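Local coordinates for protein HTH-type transcriptional regulator AscG (Escherichia coli, PDB 3BRQ) that represses transcription of the cryptic asc operon in Escherichia coli as a sequence-specific DNA-binding regulator of the LacI family, at residues 238-241 with 242-246. Residues are numbered along the deposited sequence; the frame is centred on the assembly and turned at random.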
loop_
_atom_site.group_PDB
_atom_site.type_symbol
_atom_site.label_atom_id
_atom_site.label_comp_id
_atom_site.label_asym_id
_atom_site.label_seq_id
_atom_site.Cartn_x
_atom_site.Cartn_y
_atom_site.Cartn_z
ATOM N N ILE B 238 -7.453 -0.475 7.237
ATOM C CA ILE B 238 -7.285 -0.720 5.761
ATOM C C ILE B 238 -8.590 -1.017 5.025
ATOM O O ILE B 238 -9.594 -1.391 5.625
ATOM C CB ILE B 238 -6.240 -1.788 5.456
ATOM C CG1 ILE B 238 -6.660 -3.134 6.048
ATOM C CG2 ILE B 238 -4.830 -1.333 5.967
ATOM C CD1 ILE B 238 -5.610 -4.183 5.891
ATOM N N ALA B 239 -8.576 -0.893 3.700
ATOM C CA ALA B 239 -9.831 -1.025 2.958
ATOM C C ALA B 239 -10.439 -2.403 3.155
ATOM O O ALA B 239 -11.643 -2.532 3.252
ATOM C CB ALA B 239 -9.628 -0.673 1.439
ATOM N N ILE B 240 -9.619 -3.437 3.281
ATOM C CA ILE B 240 -10.179 -4.784 3.514
ATOM C C ILE B 240 -10.707 -5.082 4.919
ATOM O O ILE B 240 -11.290 -6.118 5.135
ATOM C CB ILE B 240 -9.189 -5.932 3.142
ATOM C CG1 ILE B 240 -7.965 -5.885 4.027
ATOM C CG2 ILE B 240 -8.794 -5.854 1.719
ATOM C CD1 ILE B 240 -7.221 -7.143 3.991
ATOM N N ALA B 241 -10.472 -4.213 5.889
ATOM C CA ALA B 241 -10.873 -4.536 7.270
ATOM C C ALA B 241 -12.369 -4.914 7.417
ATOM O O ALA B 241 -12.711 -5.873 8.131
ATOM C CB ALA B 241 -10.478 -3.369 8.217
ATOM N N PRO B 242 -13.293 -4.179 6.717
ATOM C CA PRO B 242 -14.663 -4.593 6.959
ATOM C C PRO B 242 -14.965 -5.940 6.283
ATOM O O PRO B 242 -16.039 -6.477 6.467
ATOM C CB PRO B 242 -15.486 -3.442 6.342
ATOM C CG PRO B 242 -14.537 -2.319 6.149
ATOM C CD PRO B 242 -13.260 -3.031 5.791
ATOM N N TYR B 243 -13.991 -6.518 5.583
ATOM C CA TYR B 243 -14.274 -7.690 4.730
ATOM C C TYR B 243 -13.532 -8.939 5.161
ATOM O O TYR B 243 -13.670 -9.992 4.528
ATOM C CB TYR B 243 -13.997 -7.365 3.247
ATOM C CG TYR B 243 -14.796 -6.171 2.815
ATOM C CD1 TYR B 243 -14.214 -4.900 2.760
ATOM C CD2 TYR B 243 -16.167 -6.294 2.521
ATOM C CE1 TYR B 243 -14.958 -3.793 2.382
ATOM C CE2 TYR B 243 -16.910 -5.195 2.164
ATOM C CZ TYR B 243 -16.308 -3.961 2.095
ATOM O OH TYR B 243 -17.062 -2.869 1.787
ATOM N N THR B 244 -12.765 -8.849 6.252
ATOM C CA THR B 244 -12.219 -10.048 6.842
ATOM C C THR B 244 -13.339 -10.836 7.559
ATOM O O THR B 244 -14.443 -10.330 7.804
ATOM C CB THR B 244 -11.032 -9.744 7.790
ATOM O OG1 THR B 244 -11.479 -8.877 8.814
ATOM C CG2 THR B 244 -9.944 -9.025 7.029
ATOM N N VAL B 245 -13.041 -12.091 7.870
ATOM C CA VAL B 245 -14.010 -13.015 8.415
ATOM C C VAL B 245 -13.389 -13.435 9.743
ATOM O O VAL B 245 -12.446 -14.232 9.733
ATOM C CB VAL B 245 -14.124 -14.253 7.491
ATOM C CG1 VAL B 245 -14.778 -15.407 8.207
ATOM C CG2 VAL B 245 -14.866 -13.914 6.162
ATOM N N PRO B 246 -13.810 -12.829 10.875
ATOM C CA PRO B 246 -14.796 -11.756 11.106
ATOM C C PRO B 246 -14.208 -10.381 10.760
ATOM O O PRO B 246 -12.949 -10.219 10.731
ATOM C CB PRO B 246 -15.031 -11.804 12.600
ATOM C CG PRO B 246 -13.640 -12.271 13.135
ATOM C CD PRO B 246 -13.088 -13.202 12.117
#
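Ile240 and Tyr243 join the two halves of this short turn: the amide N of Tyr243 gives a hydrogen bond of 2.8 Å to Ile240 O, with an N-H...O angle of 153°. A type I beta turn from Ile238 to Ala241 leads in, closed by Ala241 N bonding to Ile238 O at 3.0 Å, and the 3-10 turn over Ala241, Pro242 and Tyr243 follows at once. Ala241 and Pro242 have the most surface buried here. They are neighbours in sequence, and the peptide link between them largely sets the 3.7 Å from Ala241 CB to Pro242 CD; more telling is that the same Pro242 CD lies 3.1 Å from Ala239 O, three residues back. Since proline has no amide hydrogen, the carbonyl that an N-H at this position would meet has Pro242 CD against it instead. Ala239 O also lies at the edge of the Tyr243 ring, in its plane, 3.5 Å from CD1. The ring gets there because chi1 of -56° turns CG away from the carbonyl carbon and back alongside the backbone N; Pro242 CB sits over one face, offset toward the rim. Beyond the turn, Thr244 OG1 donates a hydrogen bond to Pro246 O, 2.8 Å, spanning the cis peptide before Pro246. Within the chain, Ile240 and Thr244 both pack on Ile213 of helix 209-221. Across the dimer, Ile240 packs on Ile240 of the second subunit and Thr244 O accepts a hydrogen bond from Lys217 of that chain. Two i to i+3 bonds, with the one between them missing at Pro242, make this a type I turn leading into a 3-10 turn, set in the loop between parallel strands 231-235 and 249-252 of the periplasmic-binding-protein-like domain and forming part of the dimer interface.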